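PDB 5CDD: structural polyprotein, VP1 from Israeli acute paralysis virus, which probably serves as a structural capsid protein, the VP1 piece of the polyprotein, contributing a jelly-roll subunit to the viral shell. Local coordinates for residues A[54-57]-A[58-61]; A[101-104]-A[105-108]; A[131-135]-A[136-140]. One frame throughout, in Å; residues are numbered along the deposited sequence.

How the contacts relate
All three contacts lie in or at the start of loops that pass between the two sheets of what is probably the picornavirus-like jelly roll. In the usual naming, contact 1 falls in the B-C loop, contact 2 in the D-E loop and contact 3 in the F-G loop. Contacts 1 and 2 are surface turns, while contact 3 is largely buried. Threonine hydroxyls grip carbonyls in contact 1. A single backbone turn and a loose lysine-amide approach make contact 2, and in contact 3 one carbonyl takes two backbone N-H groups. Contacts 2 and 3 touch, Leu102 resting on Val136 and Cys108 on Pro135; contact 1 stays about 7 Å from contact 2 between nearest atoms.

Contact 1: residues A[54-57]-A[58-61]; sequences ILQA and NTKT
The turn in which Thr59 reaches back to Ala57 belongs to the loop that leaves strand 47-55 and enters strand 61-62, probably the B-C connection of a jelly roll. Asn58 makes the bend, with left-handed backbone angles, and the chain then runs back past Leu55. Thr59 OG1 donates to Ala57 O over 2.9 Å. The hydroxyl approaches from above the plane of that carbonyl, 41° out of it. With chi1 near -60° the torsion of Thr59 sets OG1 beside the backbone N, facing back to Ala57 O, and CG2 beside the carbonyl carbon. The same OG1 also lies 3.8 Å from Gln56 CB, a plain touch at the side of the hydroxyl. Asn58 lays its amide oxygen alongside the neighbouring methyl, OD1 being 3.5 Å from Ala57 CB.

One step further along, the device repeats: Thr61 OG1 donates to Thr59 O at 3.2 Å, again from well above the carbonyl plane. Leu55 CD2 comes obliquely against the branch of Thr61, 3.9 Å from the OG1 that makes this bond and 4.1 Å from Thr61 CG2, so that the start of the loop meets its end.

Leu55 and Thr61 tie the two ends to different sheets. The backbone of Leu55 pairs with Thr176 of strand 176-184, that of Thr61 with Tyr170 of strand 166-172, and the Leu55 side chain packs on Tyr170, bridging from one sheet to the other.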
loop_
_atom_site.group_PDB
_atom_site.type_symbol
_atom_site.label_atom_id
_atom_site.label_comp_id
_atom_site.label_asym_id
_atom_site.label_seq_id
_atom_site.Cartn_x
_atom_site.Cartn_y
_atom_site.Cartn_z
ATOM N N ILE A 54 -50.232 -11.115 -4.447
ATOM C CA ILE A 54 -51.182 -10.039 -4.690
ATOM C C ILE A 54 -51.562 -9.294 -3.417
ATOM O O ILE A 54 -51.901 -9.903 -2.401
ATOM C CB ILE A 54 -52.455 -10.586 -5.359
ATOM C CG1 ILE A 54 -52.070 -11.384 -6.607
ATOM C CG2 ILE A 54 -53.381 -9.443 -5.735
ATOM C CD1 ILE A 54 -53.217 -12.109 -7.263
ATOM N N LEU A 55 -51.498 -7.969 -3.486
ATOM C CA LEU A 55 -51.830 -7.113 -2.356
ATOM C C LEU A 55 -52.594 -5.884 -2.819
ATOM O O LEU A 55 -52.452 -5.445 -3.959
ATOM C CB LEU A 55 -50.560 -6.662 -1.634
ATOM C CG LEU A 55 -49.728 -7.737 -0.942
ATOM C CD1 LEU A 55 -48.532 -7.084 -0.280
ATOM C CD2 LEU A 55 -50.576 -8.465 0.087
ATOM N N GLN A 56 -53.397 -5.326 -1.922
ATOM C CA GLN A 56 -54.178 -4.140 -2.231
ATOM C C GLN A 56 -53.431 -2.890 -1.791
ATOM O O GLN A 56 -52.431 -2.970 -1.080
ATOM C CB GLN A 56 -55.532 -4.210 -1.532
ATOM C CG GLN A 56 -56.381 -5.391 -1.958
ATOM C CD GLN A 56 -57.651 -5.506 -1.143
ATOM O OE1 GLN A 56 -57.606 -5.704 0.074
ATOM N NE2 GLN A 56 -58.795 -5.377 -1.807
ATOM N N ALA A 57 -53.924 -1.732 -2.217
ATOM C CA ALA A 57 -53.298 -0.462 -1.877
ATOM C C ALA A 57 -53.456 -0.125 -0.398
ATOM O O ALA A 57 -54.321 -0.668 0.286
ATOM C CB ALA A 57 -53.894 0.650 -2.732
ATOM N N ASN A 58 -52.601 0.766 0.089
ATOM C CA ASN A 58 -52.621 1.211 1.477
ATOM C C ASN A 58 -52.949 0.130 2.501
ATOM O O ASN A 58 -53.671 0.392 3.464
ATOM C CB ASN A 58 -53.616 2.361 1.641
ATOM C CG ASN A 58 -53.351 3.503 0.681
ATOM O OD1 ASN A 58 -53.293 3.307 -0.534
ATOM N ND2 ASN A 58 -53.201 4.706 1.220
ATOM N N THR A 59 -52.429 -1.078 2.306
ATOM C CA THR A 59 -52.701 -2.153 3.257
ATOM C C THR A 59 -51.445 -2.643 3.962
ATOM O O THR A 59 -50.591 -3.290 3.354
ATOM C CB THR A 59 -53.366 -3.372 2.581
ATOM O OG1 THR A 59 -54.614 -2.983 1.995
ATOM C CG2 THR A 59 -53.624 -4.463 3.610
ATOM N N LYS A 60 -51.340 -2.330 5.251
ATOM C CA LYS A 60 -50.199 -2.765 6.047
ATOM C C LYS A 60 -50.340 -4.277 6.195
ATOM O O LYS A 60 -51.194 -4.759 6.932
ATOM C CB LYS A 60 -50.218 -2.086 7.420
ATOM C CG LYS A 60 -50.281 -0.563 7.354
ATOM C CD LYS A 60 -49.914 0.087 8.684
ATOM C CE LYS A 60 -50.844 -0.335 9.810
ATOM N NZ LYS A 60 -50.396 0.190 11.135
ATOM N N THR A 61 -49.497 -5.020 5.488
ATOM C CA THR A 61 -49.559 -6.475 5.506
ATOM C C THR A 61 -48.371 -7.197 6.137
ATOM O O THR A 61 -47.244 -7.099 5.653
ATOM C CB THR A 61 -49.717 -7.019 4.074
ATOM O OG1 THR A 61 -50.897 -6.467 3.479
ATOM C CG2 THR A 61 -49.804 -8.535 4.086
#

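Contact 2: residues A[101-104]-A[105-108]; sequences PLKQ and SQTC
The carboxamide of Gln106 is the flat group here, and the side chain of Lys103 comes to its oxygen end from one face. The two chains lie side by side and point the same way. Lys103 NZ is 3.6 Å from Gln106 OE1, well above the amide plane and too loose to count as a hydrogen bond, while Lys103 CB passes the same OE1 at 3.8 Å. A bend at the end of the lysine chain (chi4 81°) carries the ammonium there. Ser105 OG stands on this side too, 3.6 Å from Lys103 CB.

The Gln104 side chain starts away from the turn and packs on Gln104 of two neighbouring subunits. The backbone from Lys103 to Gln106 is a type I beta turn. Its closing bond, Gln106 N to Lys103 O, measures 3.1 Å, although the placing of that nitrogen is less sure. At the two ends of the loop, Leu102 CD2 meets Cys108 CB at 4.2 Å, a light apolar touch.

Thr107 OG1 hydrogen-bonds Thr100 O of the second subunit. Polar side chains thus crowd the loop tip, where copies meet in a manner consistent with a fivefold-type cluster. Within the turn, the lysine charge probably feels the amide oxygen as a weak electrostatic attraction only; the bend is a type I turn by its backbone angles, whatever the strength of the less certain closing bond.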
loop_
_atom_site.group_PDB
_atom_site.type_symbol
_atom_site.label_atom_id
_atom_site.label_comp_id
_atom_site.label_asym_id
_atom_site.label_seq_id
_atom_site.Cartn_x
_atom_site.Cartn_y
_atom_site.Cartn_z
ATOM N N PRO A 101 -47.773 -3.490 -13.189
ATOM C CA PRO A 101 -47.644 -2.503 -14.265
ATOM C C PRO A 101 -47.607 -1.126 -13.608
ATOM O O PRO A 101 -48.335 -0.881 -12.649
ATOM C CB PRO A 101 -48.911 -2.725 -15.082
ATOM C CG PRO A 101 -49.166 -4.191 -14.902
ATOM C CD PRO A 101 -48.917 -4.386 -13.428
ATOM N N LEU A 102 -46.766 -0.229 -14.109
ATOM C CA LEU A 102 -46.658 1.093 -13.507
ATOM C C LEU A 102 -47.357 2.203 -14.277
ATOM O O LEU A 102 -47.048 2.462 -15.440
ATOM C CB LEU A 102 -45.186 1.459 -13.314
ATOM C CG LEU A 102 -44.402 0.538 -12.374
ATOM C CD1 LEU A 102 -42.972 1.026 -12.256
ATOM C CD2 LEU A 102 -45.072 0.505 -11.006
ATOM N N LYS A 103 -48.302 2.859 -13.613
ATOM C CA LYS A 103 -49.044 3.961 -14.212
ATOM C C LYS A 103 -48.292 5.258 -13.912
ATOM O O LYS A 103 -47.875 5.485 -12.778
ATOM C CB LYS A 103 -50.448 4.047 -13.608
ATOM C CG LYS A 103 -51.276 2.767 -13.651
ATOM C CD LYS A 103 -52.764 3.104 -13.616
ATOM C CE LYS A 103 -53.630 1.899 -13.274
ATOM N NZ LYS A 103 -53.673 1.653 -11.804
ATOM N N GLN A 104 -48.120 6.109 -14.920
ATOM C CA GLN A 104 -47.413 7.373 -14.724
ATOM C C GLN A 104 -48.286 8.332 -13.921
ATOM O O GLN A 104 -47.803 9.321 -13.365
ATOM C CB GLN A 104 -47.055 7.999 -16.073
ATOM C CG GLN A 104 -46.047 9.133 -15.980
ATOM C CD GLN A 104 -45.666 9.684 -17.340
ATOM O OE1 GLN A 104 -45.267 8.937 -18.237
ATOM N NE2 GLN A 104 -45.788 10.999 -17.502
ATOM N N SER A 105 -49.576 8.021 -13.860
ATOM C CA SER A 105 -50.531 8.835 -13.119
ATOM C C SER A 105 -50.351 8.578 -11.628
ATOM O O SER A 105 -51.106 9.088 -10.799
ATOM C CB SER A 105 -51.962 8.479 -13.532
ATOM O OG SER A 105 -52.269 7.128 -13.225
ATOM N N GLN A 106 -49.342 7.777 -11.298
ATOM C CA GLN A 106 -49.052 7.436 -9.913
ATOM C C GLN A 106 -47.560 7.426 -9.629
ATOM O O GLN A 106 -46.734 7.471 -10.542
ATOM C CB GLN A 106 -49.604 6.049 -9.577
ATOM C CG GLN A 106 -51.108 5.902 -9.667
ATOM C CD GLN A 106 -51.565 4.498 -9.306
ATOM O OE1 GLN A 106 -51.189 3.523 -9.960
ATOM N NE2 GLN A 106 -52.374 4.389 -8.258
ATOM N N THR A 107 -47.234 7.369 -8.343
ATOM C CA THR A 107 -45.858 7.300 -7.876
ATOM C C THR A 107 -45.862 6.167 -6.865
ATOM O O THR A 107 -46.041 6.382 -5.668
ATOM C CB THR A 107 -45.407 8.601 -7.185
ATOM O OG1 THR A 107 -45.274 9.639 -8.162
ATOM C CG2 THR A 107 -44.066 8.401 -6.496
ATOM N N CYS A 108 -45.692 4.951 -7.369
ATOM C CA CYS A 108 -45.690 3.760 -6.537
ATOM C C CYS A 108 -44.418 3.615 -5.714
ATOM O O CYS A 108 -43.311 3.745 -6.236
ATOM C CB CYS A 108 -45.872 2.523 -7.415
ATOM S SG CYS A 108 -45.759 0.963 -6.522
#

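Contact 3: residues A[131-135]-A[136-140]; sequences HITYP and VINPV
Tyr134 and the residues after it form a single helix-like turn of backbone, largely buried, just beyond strand 131-133 where the chain crosses toward strand 140-145, probably the F-G loop of the jelly roll. Its hub is Tyr134 O, which accepts from two amides at once, three and four residues on. Ile137 N and Asn138 N each donate to it over 2.8 Å, with N-H...O angles of 152° and 153°, and they arrive from opposite faces of the carbonyl plane. A weaker CA-H...O contact follows one residue on, Pro135 CA to Asn138 O at 3.4 Å.

Ile137 has CG1 set between its backbone N and carbonyl carbon (chi1 60°), which brings that branch close to the hub, near Tyr134 O and 3.9 Å from Tyr134 CB. Val136 CG1 touches the same CB more lightly, at 4.2 Å. On the strand side, Thr133 and Asn138 meet at an angle: Thr133 CG2 comes to 3.5 Å from Asn138 ND2, at the nitrogen end of the carboxamide rather than over its face. The phenol leaves the turn, and Tyr134 OH hydrogen-bonds Asn98 O of the second subunit.

Pro135 packs on Ile110 and Cys108. One carbonyl and two N-H groups of the turn are thus paired within it, and the two donors probably polarise the Tyr134 carbonyl and hold its orientation from both faces.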
loop_
_atom_site.group_PDB
_atom_site.type_symbol
_atom_site.label_atom_id
_atom_site.label_comp_id
_atom_site.label_asym_id
_atom_site.label_seq_id
_atom_site.Cartn_x
_atom_site.Cartn_y
_atom_site.Cartn_z
ATOM N N HIS A 131 -37.589 0.852 5.520
ATOM C CA HIS A 131 -36.956 0.930 4.208
ATOM C C HIS A 131 -38.022 1.285 3.176
ATOM O O HIS A 131 -39.190 0.930 3.336
ATOM C CB HIS A 131 -36.317 -0.408 3.831
ATOM C CG HIS A 131 -35.598 -0.380 2.518
ATOM N ND1 HIS A 131 -35.443 -1.500 1.730
ATOM C CD2 HIS A 131 -34.994 0.634 1.853
ATOM C CE1 HIS A 131 -34.777 -1.177 0.634
ATOM N NE2 HIS A 131 -34.494 0.112 0.686
ATOM N N ILE A 132 -37.620 1.979 2.115
ATOM C CA ILE A 132 -38.551 2.377 1.065
ATOM C C ILE A 132 -37.893 2.391 -0.311
ATOM O O ILE A 132 -36.766 2.858 -0.461
ATOM C CB ILE A 132 -39.135 3.782 1.348
ATOM C CG1 ILE A 132 -39.982 4.251 0.161
ATOM C CG2 ILE A 132 -38.012 4.762 1.622
ATOM C CD1 ILE A 132 -40.620 5.607 0.359
ATOM N N THR A 133 -38.605 1.874 -1.310
ATOM C CA THR A 133 -38.095 1.838 -2.679
ATOM C C THR A 133 -39.176 2.264 -3.665
ATOM O O THR A 133 -40.361 2.271 -3.334
ATOM C CB THR A 133 -37.612 0.424 -3.077
ATOM O OG1 THR A 133 -38.730 -0.474 -3.127
ATOM C CG2 THR A 133 -36.594 -0.093 -2.074
ATOM N N TYR A 134 -38.759 2.631 -4.872
ATOM C CA TYR A 134 -39.687 3.043 -5.916
ATOM C C TYR A 134 -39.517 2.103 -7.101
ATOM O O TYR A 134 -38.568 2.231 -7.873
ATOM C CB TYR A 134 -39.409 4.484 -6.343
ATOM C CG TYR A 134 -39.650 5.501 -5.249
ATOM C CD1 TYR A 134 -38.746 5.652 -4.197
ATOM C CD2 TYR A 134 -40.794 6.302 -5.257
ATOM C CE1 TYR A 134 -38.974 6.578 -3.177
ATOM C CE2 TYR A 134 -41.033 7.230 -4.243
ATOM C CZ TYR A 134 -40.119 7.363 -3.207
ATOM O OH TYR A 134 -40.350 8.276 -2.203
ATOM N N PRO A 135 -40.442 1.143 -7.258
ATOM C CA PRO A 135 -40.432 0.149 -8.335
ATOM C C PRO A 135 -40.128 0.688 -9.729
ATOM O O PRO A 135 -39.606 -0.035 -10.577
ATOM C CB PRO A 135 -41.823 -0.464 -8.240
ATOM C CG PRO A 135 -42.088 -0.424 -6.773
ATOM C CD PRO A 135 -41.640 0.975 -6.416
ATOM N N VAL A 136 -40.448 1.954 -9.969
ATOM C CA VAL A 136 -40.199 2.542 -11.277
ATOM C C VAL A 136 -38.706 2.652 -11.576
ATOM O O VAL A 136 -38.295 2.570 -12.734
ATOM C CB VAL A 136 -40.847 3.935 -11.399
ATOM C CG1 VAL A 136 -40.154 4.921 -10.472
ATOM C CG2 VAL A 136 -40.784 4.406 -12.837
ATOM N N ILE A 137 -37.897 2.835 -10.533
ATOM C CA ILE A 137 -36.449 2.942 -10.698
ATOM C C ILE A 137 -35.717 1.772 -10.039
ATOM O O ILE A 137 -34.562 1.492 -10.359
ATOM C CB ILE A 137 -35.902 4.267 -10.106
ATOM C CG1 ILE A 137 -36.221 4.351 -8.614
ATOM C CG2 ILE A 137 -36.502 5.454 -10.839
ATOM C CD1 ILE A 137 -35.708 5.620 -7.955
ATOM N N ASN A 138 -36.394 1.092 -9.118
ATOM C CA ASN A 138 -35.811 -0.050 -8.424
ATOM C C ASN A 138 -36.867 -1.131 -8.187
ATOM O O ASN A 138 -37.556 -1.136 -7.164
ATOM C CB ASN A 138 -35.195 0.400 -7.096
ATOM C CG ASN A 138 -34.595 -0.752 -6.308
ATOM O OD1 ASN A 138 -34.083 -1.716 -6.881
ATOM N ND2 ASN A 138 -34.640 -0.648 -4.985
ATOM N N PRO A 139 -37.001 -2.064 -9.142
ATOM C CA PRO A 139 -37.951 -3.182 -9.117
ATOM C C PRO A 139 -37.809 -4.135 -7.937
ATOM O O PRO A 139 -38.760 -4.835 -7.588
ATOM C CB PRO A 139 -37.677 -3.895 -10.439
ATOM C CG PRO A 139 -37.178 -2.803 -11.325
ATOM C CD PRO A 139 -36.253 -2.055 -10.411
ATOM N N VAL A 140 -36.629 -4.166 -7.325
ATOM C CA VAL A 140 -36.376 -5.071 -6.207
ATOM C C VAL A 140 -36.278 -4.389 -4.844
ATOM O O VAL A 140 -35.439 -3.514 -4.630
ATOM C CB VAL A 140 -35.078 -5.876 -6.440
ATOM C CG1 VAL A 140 -34.942 -6.965 -5.387
ATOM C CG2 VAL A 140 -35.083 -6.474 -7.837
#